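Local structure of glycosyl transferase family 9 (Veillonella parvula, 3TOV) at residues 268-277 / 286-297; 303-313 / 331-340. The protein probably transfers a sugar such as a heptose from an activated nucleotide-sugar donor to an acceptor. One frame throughout, in Å; residues are numbered along the deposited sequence.

Interaction 1: 268-277 / 286-297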
# COMPACT_ATOMS: atom_id res chain seq x y z
N ASN A 268 -10.66 -4.88 -2.90
CA ASN A 268 -11.24 -3.61 -2.46
C ASN A 268 -10.16 -2.57 -2.12
O ASN A 268 -8.97 -2.89 -2.16
CB ASN A 268 -12.16 -3.83 -1.28
CG ASN A 268 -11.47 -4.55 -0.14
OD1 ASN A 268 -10.40 -5.12 -0.32
ND2 ASN A 268 -12.08 -4.52 1.04
N ASP A 269 -10.55 -1.34 -1.82
CA ASP A 269 -9.53 -0.36 -1.43
C ASP A 269 -9.08 -0.71 -0.04
O ASP A 269 -9.80 -0.49 0.93
CB ASP A 269 -9.95 1.13 -1.56
CG ASP A 269 -11.45 1.39 -1.36
OD1 ASP A 269 -12.29 0.55 -1.77
OD2 ASP A 269 -11.79 2.46 -0.80
N SER A 270 -7.90 -1.31 0.02
CA SER A 270 -7.26 -1.70 1.27
C SER A 270 -5.77 -1.90 1.01
O SER A 270 -5.36 -2.24 -0.11
CB SER A 270 -7.90 -2.96 1.87
OG SER A 270 -7.69 -4.11 1.06
N GLY A 271 -4.97 -1.70 2.06
CA GLY A 271 -3.52 -1.75 1.96
C GLY A 271 -2.92 -2.87 1.12
O GLY A 271 -1.97 -2.65 0.37
N PRO A 272 -3.46 -4.09 1.25
CA PRO A 272 -2.95 -5.20 0.44
C PRO A 272 -3.02 -4.91 -1.06
O PRO A 272 -2.26 -5.52 -1.81
CB PRO A 272 -3.90 -6.34 0.79
CG PRO A 272 -4.34 -6.03 2.18
CD PRO A 272 -4.43 -4.54 2.26
N MSE A 273 -3.90 -4.01 -1.48
CA MSE A 273 -3.97 -3.62 -2.89
C MSE A 273 -2.67 -2.93 -3.34
O MSE A 273 -2.16 -3.20 -4.43
CB MSE A 273 -5.16 -2.70 -3.14
CG MSE A 273 -5.38 -2.35 -4.60
SE MSE A 273 -6.55 -0.80 -4.80
CE MSE A 273 -5.40 0.61 -4.08
N HIS A 274 -2.13 -2.06 -2.49
CA HIS A 274 -0.85 -1.45 -2.79
C HIS A 274 0.31 -2.46 -2.76
O HIS A 274 1.21 -2.40 -3.60
CB HIS A 274 -0.60 -0.25 -1.87
CG HIS A 274 -1.71 0.75 -1.89
ND1 HIS A 274 -2.70 0.79 -0.93
CD2 HIS A 274 -1.99 1.74 -2.76
CE1 HIS A 274 -3.54 1.77 -1.20
NE2 HIS A 274 -3.14 2.36 -2.31
N VAL A 275 0.28 -3.39 -1.81
CA VAL A 275 1.25 -4.48 -1.79
C VAL A 275 1.25 -5.21 -3.13
O VAL A 275 2.29 -5.52 -3.69
CB VAL A 275 0.93 -5.51 -0.69
CG1 VAL A 275 1.91 -6.68 -0.74
CG2 VAL A 275 0.94 -4.84 0.68
N GLY A 276 0.06 -5.50 -3.64
CA GLY A 276 -0.05 -6.14 -4.93
C GLY A 276 0.68 -5.32 -5.97
O GLY A 276 1.63 -5.79 -6.58
N ILE A 277 0.23 -4.08 -6.15
CA ILE A 277 0.80 -3.16 -7.13
C ILE A 277 2.32 -3.09 -7.04
O ILE A 277 3.01 -3.06 -8.06
CB ILE A 277 0.23 -1.74 -6.94
CG1 ILE A 277 -1.27 -1.72 -7.19
CG2 ILE A 277 0.93 -0.73 -7.85
CD1 ILE A 277 -1.87 -0.36 -6.95
N LEU A 286 -12.17 -2.65 -6.65
CA LEU A 286 -13.57 -2.32 -6.47
C LEU A 286 -13.76 -1.12 -5.56
O LEU A 286 -13.78 -1.27 -4.35
CB LEU A 286 -14.35 -3.51 -5.92
CG LEU A 286 -14.75 -4.57 -6.94
CD1 LEU A 286 -13.56 -5.36 -7.44
CD2 LEU A 286 -15.74 -5.50 -6.30
N TYR A 287 -13.90 0.05 -6.16
CA TYR A 287 -14.32 1.25 -5.44
C TYR A 287 -15.81 1.39 -5.63
O TYR A 287 -16.33 1.15 -6.72
CB TYR A 287 -13.63 2.46 -6.05
CG TYR A 287 -12.17 2.56 -5.70
CD1 TYR A 287 -11.72 3.58 -4.87
CD2 TYR A 287 -11.26 1.63 -6.16
CE1 TYR A 287 -10.39 3.68 -4.53
CE2 TYR A 287 -9.92 1.72 -5.82
CZ TYR A 287 -9.50 2.75 -5.00
OH TYR A 287 -8.17 2.86 -4.65
N GLY A 288 -16.53 1.77 -4.59
CA GLY A 288 -17.97 1.89 -4.77
C GLY A 288 -18.28 3.22 -5.41
O GLY A 288 -17.93 3.48 -6.57
N PRO A 289 -18.94 4.09 -4.64
CA PRO A 289 -19.10 5.52 -4.82
C PRO A 289 -17.90 6.24 -4.22
O PRO A 289 -18.02 7.37 -3.75
CB PRO A 289 -20.31 5.83 -3.96
CG PRO A 289 -20.16 4.89 -2.81
CD PRO A 289 -19.66 3.61 -3.44
N SER A 290 -16.75 5.58 -4.21
CA SER A 290 -15.56 6.14 -3.58
C SER A 290 -14.54 6.53 -4.64
O SER A 290 -14.31 5.80 -5.61
CB SER A 290 -14.99 5.14 -2.59
OG SER A 290 -15.34 3.81 -2.97
N ASN A 291 -13.92 7.69 -4.46
CA ASN A 291 -13.10 8.26 -5.52
C ASN A 291 -11.62 7.86 -5.51
O ASN A 291 -10.87 8.22 -4.60
CB ASN A 291 -13.26 9.78 -5.50
CG ASN A 291 -12.30 10.47 -6.41
OD1 ASN A 291 -11.80 9.90 -7.39
ND2 ASN A 291 -12.02 11.72 -6.09
N PRO A 292 -11.20 7.11 -6.53
CA PRO A 292 -9.87 6.50 -6.54
C PRO A 292 -8.75 7.50 -6.72
O PRO A 292 -7.58 7.13 -6.60
CB PRO A 292 -9.92 5.55 -7.75
CG PRO A 292 -11.04 6.00 -8.55
CD PRO A 292 -12.04 6.61 -7.62
N PHE A 293 -9.10 8.74 -7.01
CA PHE A 293 -8.07 9.68 -7.39
C PHE A 293 -6.91 9.69 -6.42
O PHE A 293 -5.76 9.54 -6.82
CB PHE A 293 -8.58 11.10 -7.54
CG PHE A 293 -7.51 12.05 -7.96
CD1 PHE A 293 -6.83 11.84 -9.16
CD2 PHE A 293 -7.13 13.10 -7.14
CE1 PHE A 293 -5.81 12.70 -9.55
CE2 PHE A 293 -6.12 13.97 -7.54
CZ PHE A 293 -5.47 13.77 -8.74
N PHE A 294 -7.21 9.88 -5.14
CA PHE A 294 -6.18 10.12 -4.14
C PHE A 294 -5.43 8.88 -3.70
O PHE A 294 -4.20 8.87 -3.70
CB PHE A 294 -6.78 10.82 -2.94
CG PHE A 294 -7.50 12.06 -3.28
CD1 PHE A 294 -6.89 13.29 -3.12
CD2 PHE A 294 -8.79 12.00 -3.78
CE1 PHE A 294 -7.55 14.45 -3.43
CE2 PHE A 294 -9.47 13.15 -4.10
CZ PHE A 294 -8.85 14.38 -3.92
N TYR A 295 -6.16 7.84 -3.31
CA TYR A 295 -5.47 6.64 -2.84
C TYR A 295 -5.70 5.40 -3.73
O TYR A 295 -5.73 4.26 -3.24
CB TYR A 295 -5.80 6.36 -1.37
CG TYR A 295 -5.26 7.39 -0.41
CD1 TYR A 295 -3.98 7.27 0.14
CD2 TYR A 295 -6.02 8.48 -0.04
CE1 TYR A 295 -3.48 8.23 1.03
CE2 TYR A 295 -5.53 9.43 0.85
CZ TYR A 295 -4.26 9.30 1.37
OH TYR A 295 -3.77 10.26 2.26
N GLY A 296 -5.85 5.61 -5.03
CA GLY A 296 -6.02 4.49 -5.93
C GLY A 296 -4.70 3.87 -6.34
O GLY A 296 -3.66 4.14 -5.72
N PRO A 297 -4.75 3.02 -7.38
CA PRO A 297 -3.63 2.32 -8.03
C PRO A 297 -2.62 3.25 -8.68
O PRO A 297 -2.74 3.58 -9.87
CB PRO A 297 -4.33 1.48 -9.10
CG PRO A 297 -5.70 1.29 -8.60
CD PRO A 297 -6.05 2.55 -7.87
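Asp-269 lies against one face of the Tyr-287 ring. Its CB sits 4.2 Å from the ring centroid, a CH-pi contact, and its carboxylate is stacked nearly parallel to the ring, offset toward the rim, the planes 14° apart. Pro-292 CB covers the opposite face, also offset, so the phenol is held between the two. The methyl end of selenomethionine Met-273 meets the phenol oxygen, with CE 3.6 Å from Tyr-287 OH. Met-273 CG stands anti to the backbone N (chi1 -175°), and the chain bends at chi3, which also lays CE over a face of the His-274 ring, toward its rim. His-274 NE2 gives a weak hydrogen bond to Tyr-295 O, 3.3 Å long, with the acceptor at the ring edge. One turn further along the helix, Ile-277 CD1 packs on Pro-297 CB at 3.7 Å. A serine in place of Tyr-287 would probably open a gap between Asp-269 and Pro-292. Next to this shell, Asn-268 ND2 hydrogen-bonds Lys-199 O, and Lys-199 NZ bonds Asp-269 O. The contact sits at the C-terminal ends of parallel strands 264-268 and 283-286 in a Rossmann-like domain. Strand 302-305 backs Tyr-287 and Pro-297, and helix 19-23 reaches Tyr-295.

Interaction 2: 303-313 / 331-340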
# COMPACT_ATOMS: atom_id res chain seq x y z
N ILE A 303 -7.64 -1.42 -13.29
CA ILE A 303 -8.94 -1.02 -13.78
C ILE A 303 -9.77 -0.87 -12.52
O ILE A 303 -9.98 -1.82 -11.78
CB ILE A 303 -9.62 -2.11 -14.63
CG1 ILE A 303 -8.91 -2.34 -15.95
CG2 ILE A 303 -11.07 -1.77 -14.92
CD1 ILE A 303 -9.56 -3.48 -16.70
N VAL A 304 -10.25 0.34 -12.30
CA VAL A 304 -11.03 0.65 -11.12
C VAL A 304 -12.51 0.66 -11.49
O VAL A 304 -12.93 1.38 -12.39
CB VAL A 304 -10.58 2.00 -10.59
CG1 VAL A 304 -11.45 2.48 -9.43
CG2 VAL A 304 -9.13 1.89 -10.22
N LEU A 305 -13.30 -0.18 -10.82
CA LEU A 305 -14.72 -0.25 -11.10
C LEU A 305 -15.45 0.61 -10.10
O LEU A 305 -15.48 0.28 -8.92
CB LEU A 305 -15.22 -1.70 -11.00
CG LEU A 305 -14.43 -2.73 -11.82
CD1 LEU A 305 -14.84 -4.16 -11.52
CD2 LEU A 305 -14.52 -2.43 -13.31
N GLU A 306 -16.02 1.72 -10.56
CA GLU A 306 -16.84 2.55 -9.70
C GLU A 306 -18.29 2.67 -10.17
O GLU A 306 -18.65 2.19 -11.25
CB GLU A 306 -16.21 3.93 -9.48
CG GLU A 306 -15.25 4.36 -10.57
CD GLU A 306 -14.51 5.65 -10.24
OE1 GLU A 306 -14.85 6.31 -9.22
OE2 GLU A 306 -13.58 5.98 -11.01
N THR A 307 -19.12 3.29 -9.35
CA THR A 307 -20.55 3.41 -9.61
C THR A 307 -20.96 3.88 -11.03
O THR A 307 -21.78 3.22 -11.66
CB THR A 307 -21.22 4.28 -8.53
OG1 THR A 307 -21.18 3.60 -7.27
CG2 THR A 307 -22.68 4.57 -8.90
N MSE A 308 -20.42 5.00 -11.52
CA MSE A 308 -20.71 5.45 -12.88
C MSE A 308 -20.56 4.33 -13.91
O MSE A 308 -21.47 4.10 -14.72
CB MSE A 308 -19.81 6.61 -13.32
CG MSE A 308 -20.43 8.01 -13.29
SE MSE A 308 -22.29 8.22 -13.89
CE MSE A 308 -22.28 6.83 -15.23
N ASP A 309 -19.41 3.66 -13.91
CA ASP A 309 -19.17 2.60 -14.87
C ASP A 309 -20.29 1.58 -14.80
O ASP A 309 -20.74 1.03 -15.81
CB ASP A 309 -17.86 1.90 -14.58
CG ASP A 309 -16.77 2.86 -14.26
OD1 ASP A 309 -17.06 4.07 -14.30
OD2 ASP A 309 -15.64 2.41 -13.97
N SER A 310 -20.74 1.33 -13.58
CA SER A 310 -21.83 0.41 -13.36
C SER A 310 -23.11 0.96 -13.95
O SER A 310 -23.83 0.25 -14.62
CB SER A 310 -21.97 0.14 -11.87
OG SER A 310 -20.79 -0.48 -11.39
N TYR A 311 -23.38 2.24 -13.72
CA TYR A 311 -24.57 2.85 -14.31
C TYR A 311 -24.49 2.92 -15.83
O TYR A 311 -25.48 2.67 -16.52
CB TYR A 311 -24.81 4.23 -13.75
CG TYR A 311 -25.95 4.96 -14.42
CD1 TYR A 311 -27.27 4.54 -14.24
CD2 TYR A 311 -25.72 6.08 -15.21
CE1 TYR A 311 -28.32 5.22 -14.84
CE2 TYR A 311 -26.76 6.76 -15.82
CZ TYR A 311 -28.06 6.34 -15.63
OH TYR A 311 -29.11 7.02 -16.23
N GLU A 312 -23.32 3.26 -16.36
CA GLU A 312 -23.21 3.37 -17.81
C GLU A 312 -23.31 2.03 -18.51
O GLU A 312 -24.14 1.91 -19.41
CB GLU A 312 -21.98 4.17 -18.26
CG GLU A 312 -22.10 5.69 -18.13
CD GLU A 312 -23.43 6.26 -18.62
OE1 GLU A 312 -24.15 5.57 -19.37
OE2 GLU A 312 -23.76 7.42 -18.26
N ILE A 313 -22.50 1.03 -18.14
CA ILE A 313 -22.68 -0.29 -18.80
C ILE A 313 -24.06 -0.87 -18.49
O ILE A 313 -24.53 -1.77 -19.18
CB ILE A 313 -21.56 -1.34 -18.52
CG1 ILE A 313 -21.43 -1.65 -17.03
CG2 ILE A 313 -20.23 -0.90 -19.10
CD1 ILE A 313 -22.44 -2.70 -16.52
N VAL A 331 -23.38 -2.44 -6.49
CA VAL A 331 -23.71 -2.04 -7.85
C VAL A 331 -22.75 -2.67 -8.86
O VAL A 331 -22.96 -2.55 -10.08
CB VAL A 331 -23.75 -0.52 -8.01
CG1 VAL A 331 -24.89 0.05 -7.18
CG2 VAL A 331 -22.42 0.11 -7.64
N ILE A 332 -21.71 -3.34 -8.38
CA ILE A 332 -20.76 -4.00 -9.28
C ILE A 332 -21.14 -5.45 -9.57
O ILE A 332 -21.56 -6.19 -8.68
CB ILE A 332 -19.32 -3.93 -8.79
CG1 ILE A 332 -19.00 -2.53 -8.25
CG2 ILE A 332 -18.38 -4.30 -9.92
CD1 ILE A 332 -17.51 -2.21 -8.21
N SER A 333 -20.97 -5.86 -10.82
CA SER A 333 -21.45 -7.14 -11.32
C SER A 333 -20.37 -8.18 -11.41
O SER A 333 -19.23 -7.87 -11.76
CB SER A 333 -21.99 -6.95 -12.73
OG SER A 333 -22.54 -5.67 -12.88
N GLU A 334 -20.72 -9.42 -11.12
CA GLU A 334 -19.87 -10.53 -11.50
C GLU A 334 -19.35 -10.30 -12.94
O GLU A 334 -18.14 -10.33 -13.19
CB GLU A 334 -20.65 -11.85 -11.38
CG GLU A 334 -21.24 -12.11 -9.98
CD GLU A 334 -22.06 -13.42 -9.89
OE1 GLU A 334 -22.95 -13.51 -9.00
OE2 GLU A 334 -21.82 -14.35 -10.70
N GLU A 335 -20.25 -10.02 -13.87
CA GLU A 335 -19.85 -9.77 -15.26
C GLU A 335 -18.88 -8.57 -15.38
O GLU A 335 -17.85 -8.66 -16.05
CB GLU A 335 -21.05 -9.69 -16.21
CG GLU A 335 -22.38 -9.28 -15.53
CD GLU A 335 -22.96 -10.35 -14.58
OE1 GLU A 335 -22.81 -11.57 -14.86
OE2 GLU A 335 -23.56 -9.98 -13.54
N GLN A 336 -19.17 -7.46 -14.70
CA GLN A 336 -18.16 -6.39 -14.66
C GLN A 336 -16.79 -6.91 -14.21
O GLN A 336 -15.78 -6.70 -14.89
CB GLN A 336 -18.60 -5.22 -13.77
CG GLN A 336 -19.72 -4.39 -14.34
CD GLN A 336 -19.96 -3.13 -13.55
OE1 GLN A 336 -20.98 -2.99 -12.88
NE2 GLN A 336 -19.02 -2.19 -13.64
N VAL A 337 -16.75 -7.58 -13.06
CA VAL A 337 -15.47 -8.06 -12.53
C VAL A 337 -14.82 -9.01 -13.53
O VAL A 337 -13.68 -8.79 -13.97
CB VAL A 337 -15.62 -8.73 -11.14
CG1 VAL A 337 -14.30 -9.36 -10.71
CG2 VAL A 337 -16.07 -7.70 -10.11
N ILE A 338 -15.56 -10.07 -13.90
CA ILE A 338 -15.08 -11.02 -14.89
C ILE A 338 -14.46 -10.33 -16.12
O ILE A 338 -13.36 -10.68 -16.54
CB ILE A 338 -16.21 -11.92 -15.39
CG1 ILE A 338 -16.94 -12.57 -14.23
CG2 ILE A 338 -15.65 -12.97 -16.36
CD1 ILE A 338 -16.38 -13.93 -13.82
N LYS A 339 -15.17 -9.35 -16.68
CA LYS A 339 -14.71 -8.71 -17.92
C LYS A 339 -13.37 -8.03 -17.76
O LYS A 339 -12.53 -8.08 -18.66
CB LYS A 339 -15.73 -7.71 -18.45
CG LYS A 339 -15.40 -7.28 -19.87
CD LYS A 339 -16.58 -6.63 -20.59
CE LYS A 339 -16.14 -5.90 -21.88
NZ LYS A 339 -15.58 -6.80 -22.95
N ALA A 340 -13.18 -7.39 -16.60
CA ALA A 340 -12.03 -6.54 -16.34
C ALA A 340 -10.79 -7.39 -16.17
O ALA A 340 -9.71 -7.05 -16.66
CB ALA A 340 -12.27 -5.73 -15.10
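Leu-305 packs on Ile-332, Val-337 and Ala-340 where helix 334-347 covers the edge strand 302-305 of the second Rossmann-like domain of this GT-B fold. The segments of strand and helix run antiparallel, at 176°, with axes 10.0 Å apart. The apolar contacts come first. Ile-332 CD1 lies 3.6 Å from Leu-305 CB, while Leu-305 CD1 reaches Val-337 CG2 at 4.0 Å, the two side chains crossing at about a right angle. Further back along the strand, Ile-303 CD1 rests on Ala-340 CB at 3.9 Å. On helix 307-316, Ile-313 CD1 lies over the Gln-336 stem, 3.9 Å from its CG. The helix segments 307-313 and 334-340 cross at 105°. Outside the pair, Trp-201 NE1 holds Ile-332 O, and helix 203-216 touches Val-337. Thr-307 OG1 touches the Val-331 CG2 methyl and makes a weak hydrogen bond to Gly-288 O. The other polar contacts centre on the Gln-336 amide. Gln-336 CG is anti to the carbonyl carbon (chi1 -71°), and the chain extends from there to Ser-310. Two hydroxyls then grip one amide oxygen, which probably fixes its rotation. Ser-310 OG and Ser-333 OG both donate to Gln-336 OE1 in the carbonyl plane on lone pairs, at 2.9 and 3.1 Å.

In the fold
From the N terminus, the chain leaves strand 264-268 into helix 271-277, passes through strand 283-286 and enters the loop with helix 292-295. Interaction 1 closes there. The chain then forms strand 302-305 and helix 307-316, and interaction 2 closes a second loop when helix 334-347 folds back on that strand. The two follow in series, neither nested nor crossed, with centres about 15 Å apart. They meet directly: Gly-288 O lies 3.0 Å from Thr-307 N, a probable hydrogen bond, and Pro-292 CD packs against Glu-306 OE1. Together they tie the middle of the sheet of the C-terminal domain to its edge and C-terminal helix.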